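Local coordinates for protein acetolactate synthase isozyme 1 large subunit (Escherichia coli, PDB 6LPI) that belongs to the thiamine diphosphate enzymes and binds thiamine diphosphate, a magnesium ion and flavin-adenine dinucleotide in a chain built of three alpha/beta domains, each with a parallel sheet, at residues Q26-V31 and T50-I55; G75-C80 and P104-T109; K212-Y217 and Q341-W346; D277-L282 and Q296-A301; G372-V377 and I467-E472. All blocks are in the same frame, centred on the assembly; numbering follows the deposited sequence.

In the fold
The five contacts sample three parallel six-stranded sheets, met in order along the chain. Contacts 1 and 2, with centres about 12 Å apart, lie in the sheet of the N-terminal thiamine-diphosphate-binding domain, where strands 30-33 and 78-82 are neighbours. Contacts 3 and 4, with centres about 13 Å apart, share the central sheet through adjacent strands 214-218 and 278-282, and contact 4 falls within the long chain excursion between the segments of contact 3. Contact 5 belongs to the C-terminal sheet, its centre about 35 Å from that of contact 1. The first and third sheets have the same strand order, 2-1-3-4-6-5; of the five, contact 5 alone holds a magnesium ligand, at the end of its strand, while contacts 1 to 4 are packing within the fold.

Contact 1: Q26-V31 and T50-I55; sequences QGIKIV and TQIRHI
Ile30 and Val31 pair with Arg53 and His54 as parallel strands at one side of the N-terminal sheet, where 53-56 is the outermost strand within the chain. The first segment leaves helix 15-25 through Gly27, the C-prime residue of a Schellman motif; a CB at its positive phi would press on the preceding carbonyl. Three backbone bonds join the strands: Arg53 N to Lys29 O (3.0 Å), Val31 N to Arg53 O (2.9 Å) and Ile55 N to Val31 O (2.8 Å). Beta-branched residues suit this extended backbone. On the face of Val31, its CG2 meets Ile52 CG2 at 3.7 Å, and the same methyl of Ile52 lies 4.1 Å from Ile28 CG2. On the face of Ile30, its CG2 packs on Ile55 CD1, and Leu431 of helix 422-432 touches both. Lys29 and Arg53 run side by side in the same direction, Lys29 CE lying in plane at the guanidinium edge, 3.8 Å from Arg53 NH2. Their like charges probably repel mildly, which an exposed site can tolerate. With helix 40-47 between them, the two strands form the beta-alpha-beta unit typical of parallel alpha/beta domains.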
# COMPACT_ATOMS: atom_id res chain seq x y z
N GLN B 26 4.89 9.44 -20.99
CA GLN B 26 5.30 9.15 -19.62
C GLN B 26 6.14 7.88 -19.53
O GLN B 26 6.45 7.44 -18.42
CB GLN B 26 4.09 9.00 -18.71
CG GLN B 26 3.17 10.19 -18.63
CD GLN B 26 3.89 11.44 -18.19
OE1 GLN B 26 4.50 11.49 -17.11
NE2 GLN B 26 3.79 12.49 -19.01
N GLY B 27 6.55 7.31 -20.67
CA GLY B 27 7.40 6.14 -20.65
C GLY B 27 6.70 4.82 -20.39
O GLY B 27 7.38 3.80 -20.24
N ILE B 28 5.37 4.78 -20.33
CA ILE B 28 4.68 3.51 -20.12
C ILE B 28 4.98 2.56 -21.27
O ILE B 28 4.84 2.90 -22.45
CB ILE B 28 3.17 3.76 -19.94
CG1 ILE B 28 2.87 4.33 -18.56
CG2 ILE B 28 2.38 2.49 -20.13
CD1 ILE B 28 2.88 5.82 -18.50
N LYS B 29 5.43 1.35 -20.93
CA LYS B 29 5.68 0.29 -21.90
C LYS B 29 4.63 -0.81 -21.85
O LYS B 29 4.46 -1.52 -22.83
CB LYS B 29 7.09 -0.30 -21.70
CG LYS B 29 7.34 -1.73 -22.22
CD LYS B 29 8.61 -2.36 -21.60
CE LYS B 29 8.49 -3.89 -21.40
NZ LYS B 29 8.96 -4.39 -20.05
N ILE B 30 3.91 -0.93 -20.74
CA ILE B 30 2.91 -1.96 -20.52
C ILE B 30 1.67 -1.33 -19.91
O ILE B 30 1.76 -0.45 -19.06
CB ILE B 30 3.45 -3.10 -19.62
CG1 ILE B 30 4.75 -3.68 -20.19
CG2 ILE B 30 2.38 -4.13 -19.28
CD1 ILE B 30 5.39 -4.69 -19.27
N VAL B 31 0.51 -1.80 -20.34
CA VAL B 31 -0.77 -1.36 -19.81
C VAL B 31 -1.68 -2.57 -19.72
O VAL B 31 -1.73 -3.38 -20.64
CB VAL B 31 -1.38 -0.25 -20.71
CG1 VAL B 31 -2.89 -0.23 -20.63
CG2 VAL B 31 -0.80 1.09 -20.34
N THR B 50 3.19 1.83 -31.12
CA THR B 50 4.36 0.98 -31.28
C THR B 50 5.17 0.82 -30.00
O THR B 50 6.19 0.13 -30.02
CB THR B 50 5.25 1.51 -32.41
OG1 THR B 50 6.25 0.54 -32.70
CG2 THR B 50 5.93 2.80 -32.01
N GLN B 51 4.76 1.48 -28.92
CA GLN B 51 5.52 1.52 -27.68
C GLN B 51 4.82 0.81 -26.52
O GLN B 51 5.50 0.26 -25.65
CB GLN B 51 5.80 2.97 -27.27
CG GLN B 51 6.39 3.12 -25.88
CD GLN B 51 6.89 4.51 -25.58
OE1 GLN B 51 6.60 5.47 -26.30
NE2 GLN B 51 7.63 4.64 -24.49
N ILE B 52 3.49 0.80 -26.48
CA ILE B 52 2.74 0.29 -25.34
C ILE B 52 2.10 -1.03 -25.74
O ILE B 52 1.26 -1.08 -26.65
CB ILE B 52 1.70 1.32 -24.85
CG1 ILE B 52 2.37 2.65 -24.56
CG2 ILE B 52 0.98 0.84 -23.61
CD1 ILE B 52 1.41 3.74 -24.18
N ARG B 53 2.51 -2.11 -25.07
CA ARG B 53 1.82 -3.39 -25.13
C ARG B 53 0.69 -3.43 -24.08
O ARG B 53 0.78 -2.81 -23.01
CB ARG B 53 2.79 -4.56 -24.91
CG ARG B 53 2.15 -5.86 -24.38
CD ARG B 53 3.16 -7.01 -24.21
NE ARG B 53 4.42 -6.56 -23.63
CZ ARG B 53 5.26 -7.36 -22.97
NH1 ARG B 53 4.96 -8.64 -22.81
NH2 ARG B 53 6.40 -6.87 -22.48
N HIS B 54 -0.37 -4.14 -24.42
CA HIS B 54 -1.56 -4.26 -23.58
C HIS B 54 -1.70 -5.71 -23.14
O HIS B 54 -1.80 -6.60 -23.99
CB HIS B 54 -2.82 -3.83 -24.33
CG HIS B 54 -4.08 -4.32 -23.68
ND1 HIS B 54 -4.71 -3.62 -22.67
CD2 HIS B 54 -4.79 -5.46 -23.86
CE1 HIS B 54 -5.77 -4.30 -22.28
NE2 HIS B 54 -5.85 -5.41 -22.98
N ILE B 55 -1.74 -5.96 -21.84
CA ILE B 55 -2.01 -7.28 -21.28
C ILE B 55 -3.47 -7.40 -20.87
O ILE B 55 -4.00 -6.59 -20.08
CB ILE B 55 -1.04 -7.61 -20.14
CG1 ILE B 55 0.35 -7.94 -20.72
CG2 ILE B 55 -1.54 -8.76 -19.31
CD1 ILE B 55 1.21 -6.78 -21.08

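Contact 2: G75-C80 and P104-T109; sequences GKPAVC and PLICIT
Lys76 starts the contact with its backbone O beside Pro104 CG, while its CB points away from the other strand. Pro77, lacking an N-H, offers its CA hydrogen to Pro104 O, and its ring lies alongside Ile106, CB meeting Ile106 CD1. Ala78 N then donates to Pro104 O over a longish 3.3 Å, and Ala78 O accepts from Ile106 N at 2.9 Å; its small CB suits the face where Met70 and Ala71 of helix 60-74 touch it. Val79 turns to the other face, where CG2 approaches Ile106 CB at 3.9 Å and CG1 reaches Ile108 CD1 at 4.0 Å. Cys80 N bonds to Ile106 O (3.0 Å), and Cys80 O receives a nearly straight bond from Ile108 N (2.8 Å, 177°). Its SG, set between the backbone N and the carbonyl carbon (chi1 46°), lies 3.9 Å from Cys107 CB. Backbone groups facing each other are thus paired between the strands, Leu105 and Cys107 bond to strand 166-171, and apolar side chains meet helix 60-74 on the Ala78 face and helix 147-159 on the Ile106 face.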
# COMPACT_ATOMS: atom_id res chain seq x y z
N GLY B 75 8.71 1.64 -8.70
CA GLY B 75 8.65 2.94 -8.04
C GLY B 75 7.91 4.03 -8.79
O GLY B 75 7.93 5.17 -8.34
N LYS B 76 7.29 3.71 -9.93
CA LYS B 76 6.53 4.63 -10.82
C LYS B 76 5.06 4.19 -11.00
O LYS B 76 4.73 3.02 -10.77
CB LYS B 76 7.26 4.73 -12.19
CG LYS B 76 6.80 5.90 -13.09
CD LYS B 76 7.91 6.79 -13.68
CE LYS B 76 7.40 8.26 -13.92
NZ LYS B 76 6.11 8.39 -14.69
N PRO B 77 4.13 5.10 -11.29
CA PRO B 77 2.74 4.66 -11.53
C PRO B 77 2.57 3.67 -12.69
O PRO B 77 3.20 3.79 -13.75
CB PRO B 77 1.98 5.95 -11.83
CG PRO B 77 3.02 7.01 -12.01
CD PRO B 77 4.22 6.58 -11.23
N ALA B 78 1.72 2.67 -12.46
CA ALA B 78 1.28 1.70 -13.46
C ALA B 78 -0.19 1.94 -13.75
O ALA B 78 -0.91 2.49 -12.92
CB ALA B 78 1.54 0.28 -12.98
N VAL B 79 -0.65 1.55 -14.93
CA VAL B 79 -1.96 1.92 -15.46
C VAL B 79 -2.81 0.69 -15.72
O VAL B 79 -2.36 -0.26 -16.36
CB VAL B 79 -1.80 2.75 -16.75
CG1 VAL B 79 -3.15 3.00 -17.40
CG2 VAL B 79 -1.09 4.08 -16.42
N CYS B 80 -4.07 0.74 -15.27
CA CYS B 80 -5.05 -0.30 -15.61
C CYS B 80 -6.30 0.33 -16.22
O CYS B 80 -6.59 1.50 -15.99
CB CYS B 80 -5.43 -1.14 -14.39
SG CYS B 80 -5.77 -0.19 -12.93
N PRO B 104 1.45 3.96 -6.32
CA PRO B 104 1.05 4.83 -7.44
C PRO B 104 0.40 4.06 -8.57
O PRO B 104 1.05 3.37 -9.35
CB PRO B 104 2.39 5.45 -7.89
CG PRO B 104 3.40 4.40 -7.51
CD PRO B 104 2.91 3.76 -6.25
N LEU B 105 -0.91 4.16 -8.65
CA LEU B 105 -1.67 3.57 -9.73
C LEU B 105 -2.45 4.67 -10.45
O LEU B 105 -2.98 5.58 -9.81
CB LEU B 105 -2.63 2.51 -9.15
CG LEU B 105 -2.91 1.20 -9.85
CD1 LEU B 105 -1.63 0.38 -9.87
CD2 LEU B 105 -4.04 0.46 -9.14
N ILE B 106 -2.49 4.60 -11.77
CA ILE B 106 -3.47 5.35 -12.56
C ILE B 106 -4.44 4.34 -13.13
O ILE B 106 -4.04 3.37 -13.79
CB ILE B 106 -2.83 6.21 -13.67
CG1 ILE B 106 -2.31 7.53 -13.11
CG2 ILE B 106 -3.84 6.50 -14.75
CD1 ILE B 106 -1.00 7.46 -12.47
N CYS B 107 -5.71 4.57 -12.86
CA CYS B 107 -6.79 3.68 -13.26
C CYS B 107 -7.71 4.45 -14.20
O CYS B 107 -8.29 5.47 -13.82
CB CYS B 107 -7.52 3.22 -12.00
SG CYS B 107 -9.20 2.72 -12.21
N ILE B 108 -7.85 3.97 -15.43
CA ILE B 108 -8.61 4.66 -16.46
C ILE B 108 -9.83 3.83 -16.83
O ILE B 108 -9.72 2.64 -17.15
CB ILE B 108 -7.75 4.96 -17.70
CG1 ILE B 108 -6.71 6.04 -17.37
CG2 ILE B 108 -8.61 5.43 -18.81
CD1 ILE B 108 -5.56 6.11 -18.36
N THR B 109 -10.98 4.47 -16.78
CA THR B 109 -12.25 3.80 -17.01
C THR B 109 -13.04 4.59 -18.05
O THR B 109 -13.05 5.83 -18.03
CB THR B 109 -13.01 3.67 -15.66
OG1 THR B 109 -12.50 2.54 -14.93
CG2 THR B 109 -14.47 3.48 -15.86

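Contact 3: K212-Y217 and Q341-W346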
# COMPACT_ATOMS: atom_id res chain seq x y z
N LYS B 212 19.72 6.11 25.82
CA LYS B 212 20.35 4.89 26.33
C LYS B 212 19.97 3.67 25.49
O LYS B 212 20.82 2.82 25.21
CB LYS B 212 19.96 4.61 27.79
CG LYS B 212 19.90 5.80 28.78
CD LYS B 212 19.33 5.43 30.21
CE LYS B 212 17.79 5.72 30.39
NZ LYS B 212 17.23 5.58 31.81
N ARG B 213 18.72 3.59 25.02
CA ARG B 213 18.19 2.37 24.39
C ARG B 213 17.30 2.71 23.20
O ARG B 213 16.08 2.49 23.23
CB ARG B 213 17.43 1.51 25.41
CG ARG B 213 18.20 1.19 26.69
CD ARG B 213 17.49 0.13 27.53
NE ARG B 213 16.23 0.62 28.09
CZ ARG B 213 16.12 1.34 29.20
NH1 ARG B 213 17.20 1.67 29.89
NH2 ARG B 213 14.92 1.75 29.61
N PRO B 214 17.88 3.21 22.12
CA PRO B 214 17.05 3.55 20.97
C PRO B 214 16.79 2.35 20.07
O PRO B 214 17.57 1.40 20.00
CB PRO B 214 17.91 4.59 20.23
CG PRO B 214 19.31 4.10 20.48
CD PRO B 214 19.30 3.46 21.87
N VAL B 215 15.65 2.41 19.39
CA VAL B 215 15.32 1.46 18.34
C VAL B 215 14.87 2.26 17.14
O VAL B 215 14.28 3.34 17.28
CB VAL B 215 14.25 0.42 18.73
CG1 VAL B 215 14.47 -0.12 20.13
CG2 VAL B 215 12.87 0.97 18.51
N LEU B 216 15.21 1.75 15.97
CA LEU B 216 14.84 2.35 14.70
C LEU B 216 13.68 1.54 14.14
O LEU B 216 13.77 0.32 14.04
CB LEU B 216 16.05 2.40 13.76
CG LEU B 216 15.95 2.77 12.30
CD1 LEU B 216 15.58 4.23 12.18
CD2 LEU B 216 17.28 2.57 11.64
N TYR B 217 12.57 2.19 13.92
CA TYR B 217 11.31 1.57 13.55
C TYR B 217 11.00 1.97 12.11
O TYR B 217 10.61 3.11 11.83
CB TYR B 217 10.26 1.98 14.58
CG TYR B 217 8.80 1.76 14.29
CD1 TYR B 217 8.37 0.88 13.31
CD2 TYR B 217 7.85 2.47 14.99
CE1 TYR B 217 7.04 0.71 13.06
CE2 TYR B 217 6.52 2.31 14.74
CZ TYR B 217 6.12 1.43 13.77
OH TYR B 217 4.77 1.28 13.54
N GLN B 341 28.26 5.48 18.17
CA GLN B 341 28.31 4.83 19.48
C GLN B 341 28.22 3.31 19.38
O GLN B 341 27.39 2.78 18.64
CB GLN B 341 27.17 5.31 20.38
CG GLN B 341 26.87 6.79 20.32
CD GLN B 341 25.86 7.20 21.37
OE1 GLN B 341 25.79 6.61 22.45
NE2 GLN B 341 25.06 8.21 21.06
N PRO B 342 29.04 2.59 20.13
CA PRO B 342 28.97 1.13 20.10
C PRO B 342 27.67 0.57 20.70
O PRO B 342 27.27 -0.55 20.39
CB PRO B 342 30.16 0.71 20.96
CG PRO B 342 31.14 1.83 20.82
CD PRO B 342 30.31 3.08 20.70
N ARG B 343 27.03 1.36 21.57
CA ARG B 343 25.84 0.95 22.32
C ARG B 343 26.00 -0.47 22.87
O ARG B 343 25.10 -1.30 22.71
CB ARG B 343 24.48 1.09 21.63
CG ARG B 343 24.44 2.17 20.57
CD ARG B 343 23.53 3.30 21.00
NE ARG B 343 23.40 4.33 19.98
CZ ARG B 343 22.83 5.51 20.18
NH1 ARG B 343 22.34 5.80 21.38
NH2 ARG B 343 22.75 6.41 19.20
N ALA B 344 27.14 -0.74 23.50
CA ALA B 344 27.48 -2.12 23.85
C ALA B 344 26.48 -2.73 24.83
O ALA B 344 25.93 -3.81 24.58
CB ALA B 344 28.89 -2.17 24.43
N GLU B 345 26.19 -2.02 25.93
CA GLU B 345 25.32 -2.58 26.96
C GLU B 345 23.90 -2.78 26.45
O GLU B 345 23.23 -3.76 26.80
CB GLU B 345 25.34 -1.70 28.22
CG GLU B 345 26.10 -2.37 29.34
CD GLU B 345 26.06 -1.61 30.65
OE1 GLU B 345 26.30 -0.39 30.63
OE2 GLU B 345 25.83 -2.23 31.70
N TRP B 346 23.42 -1.85 25.62
CA TRP B 346 22.08 -2.02 25.07
C TRP B 346 22.04 -3.25 24.18
O TRP B 346 21.11 -4.05 24.27
CB TRP B 346 21.68 -0.73 24.35
CG TRP B 346 20.43 -0.65 23.47
CD1 TRP B 346 20.35 -0.06 22.23
CD2 TRP B 346 19.11 -1.16 23.75
NE1 TRP B 346 19.07 -0.14 21.75
CE2 TRP B 346 18.29 -0.81 22.65
CE3 TRP B 346 18.54 -1.86 24.81
CZ2 TRP B 346 16.94 -1.15 22.59
CZ3 TRP B 346 17.21 -2.19 24.75
CH2 TRP B 346 16.42 -1.84 23.65
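Arg343, at the N-cap position of helix 344-354, lays one face of its guanidinium against Pro214: CG of the proline lies 3.6 Å from Arg343 NH1, displaced toward the rim. Gln341 NE2 sits over the opposite face, so the flat group is sandwiched, and bonds from Arg343 NE to Ala236 O and from NH2 to Ile208 O hold its polar end. A long aliphatic arm with several donors suits a place that must span apolar surface to backbone carbonyls. The helix that begins here packs beside the start of strand 214-218, an inner strand of the central domain's Rossmann-like parallel sheet. Trp346, in the first turn of the helix, makes the larger part of this packing. Its CG is anti to the backbone N (chi1 170°), and NE1 donates to Pro214 O at 2.8 Å, with the oxygen 19° out of the ring plane. Arg213 CB stands over the centre of the six-membered ring, 3.5 Å from the centroid, in a CH-pi contact. The Arg213 guanidinium is not stacked on the indole, their planes being 63° apart; its NE bonds to Glu275 O. Val215 CG1 meets the indole edge in plane, 3.6 Å from Trp346 CZ2.

Contact 4: D277-L282 and Q296-A301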
# COMPACT_ATOMS: atom_id res chain seq x y z
N ASP B 277 13.92 3.60 25.28
CA ASP B 277 13.69 4.95 25.79
C ASP B 277 13.55 5.99 24.68
O ASP B 277 13.18 7.13 24.98
CB ASP B 277 14.81 5.37 26.76
CG ASP B 277 16.18 5.55 26.10
OD1 ASP B 277 16.35 5.20 24.91
OD2 ASP B 277 17.11 6.05 26.79
N LEU B 278 13.82 5.64 23.43
CA LEU B 278 13.55 6.52 22.30
C LEU B 278 13.37 5.67 21.05
O LEU B 278 14.19 4.78 20.79
CB LEU B 278 14.69 7.50 22.06
CG LEU B 278 14.65 8.23 20.73
CD1 LEU B 278 13.81 9.50 20.85
CD2 LEU B 278 16.07 8.52 20.29
N LEU B 279 12.31 5.90 20.29
CA LEU B 279 12.16 5.20 19.02
C LEU B 279 12.13 6.22 17.89
O LEU B 279 11.50 7.28 18.01
CB LEU B 279 10.98 4.22 18.96
CG LEU B 279 9.55 4.26 19.40
CD1 LEU B 279 8.80 4.96 18.36
CD2 LEU B 279 9.07 2.84 19.50
N ILE B 280 12.90 5.92 16.86
CA ILE B 280 13.03 6.71 15.64
C ILE B 280 12.15 6.09 14.58
O ILE B 280 12.44 5.00 14.08
CB ILE B 280 14.49 6.77 15.16
CG1 ILE B 280 15.46 7.04 16.32
CG2 ILE B 280 14.61 7.70 13.98
CD1 ILE B 280 16.22 5.84 16.77
N VAL B 281 11.04 6.73 14.27
CA VAL B 281 10.04 6.15 13.39
C VAL B 281 10.18 6.82 12.03
O VAL B 281 9.89 8.01 11.87
CB VAL B 281 8.64 6.33 13.97
CG1 VAL B 281 7.63 5.50 13.18
CG2 VAL B 281 8.65 6.00 15.42
N LEU B 282 10.61 6.05 11.03
CA LEU B 282 10.73 6.54 9.67
C LEU B 282 9.79 5.74 8.79
O LEU B 282 9.90 4.51 8.74
CB LEU B 282 12.15 6.42 9.16
CG LEU B 282 13.19 6.91 10.15
CD1 LEU B 282 14.60 6.64 9.64
CD2 LEU B 282 12.97 8.39 10.34
N GLN B 296 -0.10 1.32 25.43
CA GLN B 296 0.82 0.41 26.09
C GLN B 296 2.03 0.10 25.21
O GLN B 296 2.79 -0.81 25.53
CB GLN B 296 0.13 -0.91 26.46
CG GLN B 296 -1.21 -0.73 27.12
CD GLN B 296 -1.08 -0.23 28.54
OE1 GLN B 296 0.00 0.14 28.97
NE2 GLN B 296 -2.19 -0.25 29.28
N PHE B 297 2.26 0.88 24.17
CA PHE B 297 3.31 0.57 23.22
C PHE B 297 4.46 1.53 23.47
O PHE B 297 4.36 2.72 23.15
CB PHE B 297 2.84 0.69 21.77
CG PHE B 297 3.95 0.45 20.79
CD1 PHE B 297 4.48 -0.82 20.64
CD2 PHE B 297 4.48 1.49 20.05
CE1 PHE B 297 5.52 -1.05 19.75
CE2 PHE B 297 5.55 1.27 19.18
CZ PHE B 297 6.06 -0.00 19.02
N CYS B 298 5.54 1.01 24.01
CA CYS B 298 6.70 1.81 24.36
C CYS B 298 6.31 3.02 25.18
O CYS B 298 6.56 4.15 24.74
CB CYS B 298 7.43 2.25 23.09
SG CYS B 298 7.73 0.89 21.91
N PRO B 299 5.83 2.85 26.41
CA PRO B 299 5.40 4.03 27.17
C PRO B 299 6.57 4.91 27.55
O PRO B 299 6.48 6.14 27.42
CB PRO B 299 4.72 3.43 28.42
CG PRO B 299 4.46 1.99 28.08
CD PRO B 299 5.55 1.59 27.14
N ASN B 300 7.69 4.33 27.95
CA ASN B 300 8.83 5.11 28.42
C ASN B 300 9.71 5.61 27.29
O ASN B 300 10.86 5.99 27.54
CB ASN B 300 9.65 4.29 29.41
CG ASN B 300 8.98 4.19 30.72
OD1 ASN B 300 8.18 5.07 31.07
ND2 ASN B 300 9.25 3.12 31.46
N ALA B 301 9.19 5.72 26.08
CA ALA B 301 10.00 6.08 24.94
C ALA B 301 9.56 7.44 24.42
O ALA B 301 8.36 7.68 24.22
CB ALA B 301 9.88 5.04 23.81
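Leu279 CD2 carries the side-chain contact of strand 278-282 with Cys298 and Phe297 of the loop before strand 302-307: it touches Cys298 SG at 3.4 Å and Phe297 CE2 at 3.9 Å. Leu279 CG sits between the backbone N and the carbonyl carbon (chi1 43°), and the methyl CD2 beyond it packs against sulfur and ring. Within the loop, Cys298 SG lies over the centre of the Phe297 ring, so one thiol packs on both the aromatic face and the leucine methyl. Nearer the start of the strand, Ala301 CB rests against Asp277 C at 3.9 Å, a small side chain fitting close to backbone. Two CA-H...O contacts join the segments there, Ala301 CA to Asp277 O (3.3 Å) and Asp277 CA to Asn300 O (3.5 Å). A type I turn from Cys298 to Ala301, closed by a weak hydrogen bond from Ala301 N to Cys298 O, shapes the loop, while Gln274 OE1 accepts from Cys298 N. Farther out, the Asp277 carboxylate takes Lys212 N on OD2 and Arg213 N on OD1, and Leu279 bonds through its backbone to Lys302 and Ile304. The loop leads from helix 288-291 into strand 302-307, beside strand 278-282: the last part of a beta-alpha-beta crossover in this Rossmann-like sheet.

Contact 5: G372-V377 and I467-E472; sequences GLINAV and ILMNNE. With MG (magnesium ion), chain K; TPP (thiamine diphosphate), chain J.
A helix packed on one face of a parallel sheet brings Leu373, Ile374 and Val377 against Ile467 and Met469 in the C-terminal domain. Helix 372-377 runs nearly antiparallel to strand 467-470 (170°), with the two axes 10.7 Å apart at closest. Val377 and Ile467 meet tip to tip, CG1 of the valine 3.6 Å from CD1 of the isoleucine. Leu373 slides past Ile467 in the opposite direction, its CD2 3.9 Å from Ile467 CG2. Met469, extended beyond CG, crosses Ile374 at about a right angle, and its CE lies 3.7 Å from Ile374 CG1; a flexible unbranched chain can span the gap between helix and sheet. Alternation along the strand turns Leu468 to the other face, toward Phe500 of helix 500-506. At the end of the strand, Asn470 OD1 accepts from Glu472 N at 2.9 Å in an Asx turn, and its ND2 bonds to His537. Asn471, with CG between the backbone N and the carbonyl carbon (chi1 58°), binds the magnesium ion through OD1 at 2.1 Å. Thiamine diphosphate adds O3B (2.0 Å) and O2A (2.5 Å) to the ion, and Asp444 supplies a further ligand. Asp444 within Gly-Asp-Gly and the pair Asn470-Asn471 at the strand end match the GDG...NN motif by which thiamine diphosphate enzymes anchor the cofactor's diphosphate through a metal.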
# COMPACT_ATOMS: atom_id res chain seq x y z
N GLY B 372 9.76 -25.14 6.94
CA GLY B 372 10.69 -25.90 6.12
C GLY B 372 10.48 -25.69 4.63
O GLY B 372 11.44 -25.68 3.86
N LEU B 373 9.22 -25.53 4.21
CA LEU B 373 8.94 -25.25 2.81
C LEU B 373 9.49 -23.90 2.41
O LEU B 373 10.10 -23.74 1.34
CB LEU B 373 7.44 -25.30 2.54
CG LEU B 373 6.99 -25.02 1.10
CD1 LEU B 373 7.89 -25.71 0.06
CD2 LEU B 373 5.54 -25.38 0.89
N ILE B 374 9.24 -22.88 3.23
CA ILE B 374 9.78 -21.56 2.94
C ILE B 374 11.31 -21.63 2.80
O ILE B 374 11.89 -21.11 1.84
CB ILE B 374 9.33 -20.55 4.01
CG1 ILE B 374 7.82 -20.33 3.87
CG2 ILE B 374 10.07 -19.24 3.89
CD1 ILE B 374 7.10 -20.06 5.18
N ASN B 375 11.96 -22.33 3.74
CA ASN B 375 13.42 -22.45 3.73
C ASN B 375 13.90 -23.17 2.48
O ASN B 375 14.87 -22.74 1.84
CB ASN B 375 13.89 -23.22 4.95
CG ASN B 375 13.64 -22.47 6.22
OD1 ASN B 375 13.76 -21.24 6.27
ND2 ASN B 375 13.30 -23.20 7.28
N ALA B 376 13.19 -24.23 2.10
CA ALA B 376 13.58 -25.02 0.94
C ALA B 376 13.46 -24.20 -0.33
O ALA B 376 14.35 -24.23 -1.19
CB ALA B 376 12.72 -26.28 0.87
N VAL B 377 12.37 -23.45 -0.47
CA VAL B 377 12.20 -22.61 -1.65
C VAL B 377 13.26 -21.53 -1.70
O VAL B 377 13.77 -21.21 -2.79
CB VAL B 377 10.78 -22.01 -1.67
CG1 VAL B 377 10.65 -21.01 -2.80
CG2 VAL B 377 9.76 -23.12 -1.84
N ILE B 467 3.80 -21.10 -4.95
CA ILE B 467 4.05 -22.04 -3.87
C ILE B 467 2.80 -22.09 -3.00
O ILE B 467 2.57 -21.23 -2.15
CB ILE B 467 5.30 -21.67 -3.06
CG1 ILE B 467 6.51 -21.57 -3.98
CG2 ILE B 467 5.54 -22.67 -1.96
CD1 ILE B 467 7.26 -20.27 -3.87
N LEU B 468 1.98 -23.11 -3.24
CA LEU B 468 0.67 -23.22 -2.62
C LEU B 468 0.78 -24.07 -1.35
O LEU B 468 1.09 -25.26 -1.42
CB LEU B 468 -0.33 -23.80 -3.61
CG LEU B 468 -1.66 -24.34 -3.08
CD1 LEU B 468 -2.49 -23.20 -2.52
CD2 LEU B 468 -2.43 -24.99 -4.21
N MET B 469 0.57 -23.45 -0.19
CA MET B 469 0.41 -24.18 1.06
C MET B 469 -1.09 -24.40 1.23
O MET B 469 -1.83 -23.46 1.52
CB MET B 469 0.98 -23.41 2.25
CG MET B 469 2.33 -22.79 2.00
SD MET B 469 3.22 -22.47 3.53
CE MET B 469 4.39 -21.22 2.97
N ASN B 470 -1.53 -25.63 1.05
CA ASN B 470 -2.95 -25.94 1.00
C ASN B 470 -3.25 -26.63 2.32
O ASN B 470 -2.92 -27.80 2.51
CB ASN B 470 -3.24 -26.82 -0.21
CG ASN B 470 -4.59 -27.50 -0.13
OD1 ASN B 470 -5.44 -27.13 0.68
ND2 ASN B 470 -4.78 -28.52 -0.97
N ASN B 471 -3.85 -25.88 3.25
CA ASN B 471 -4.29 -26.37 4.55
C ASN B 471 -5.72 -26.89 4.55
O ASN B 471 -6.22 -27.28 5.62
CB ASN B 471 -4.16 -25.25 5.61
CG ASN B 471 -4.94 -24.01 5.25
OD1 ASN B 471 -5.60 -23.96 4.22
ND2 ASN B 471 -4.85 -23.00 6.09
N GLU B 472 -6.38 -26.93 3.39
CA GLU B 472 -7.81 -27.18 3.26
C GLU B 472 -8.60 -26.47 4.36
O GLU B 472 -9.33 -27.08 5.14
CB GLU B 472 -8.09 -28.68 3.16
CG GLU B 472 -7.07 -29.33 2.19
CD GLU B 472 -7.49 -30.67 1.60
OE1 GLU B 472 -7.25 -30.88 0.38
OE2 GLU B 472 -8.14 -31.46 2.32
MG MG K . -4.67 -22.28 3.33
N1' TPP J . -12.24 -12.10 2.30
C2' TPP J . -11.27 -11.41 1.60
CM2 TPP J . -11.47 -11.01 0.17
N3' TPP J . -10.09 -11.06 2.20
C4' TPP J . -9.86 -11.36 3.51
N4' TPP J . -8.69 -10.98 4.04
C5' TPP J . -10.83 -12.06 4.23
C6' TPP J . -12.02 -12.43 3.61
C7' TPP J . -10.60 -12.46 5.68
N3 TPP J . -9.52 -13.41 5.71
C2 TPP J . -8.22 -13.06 5.96
S1 TPP J . -7.19 -14.28 5.92
C5 TPP J . -8.37 -15.32 5.59
C4 TPP J . -9.61 -14.74 5.48
CM4 TPP J . -10.84 -15.54 5.18
C6 TPP J . -8.02 -16.78 5.43
C7 TPP J . -6.89 -16.98 4.42
O7 TPP J . -7.15 -18.18 3.71
PA TPP J . -5.97 -18.97 2.94
O1A TPP J . -5.81 -18.47 1.52
O2A TPP J . -6.38 -20.43 2.99
O3A TPP J . -4.59 -18.67 3.70
PB TPP J . -4.04 -19.56 4.96
O1B TPP J . -2.51 -19.54 4.95
O2B TPP J . -4.54 -19.05 6.29
O3B TPP J . -4.59 -20.97 4.84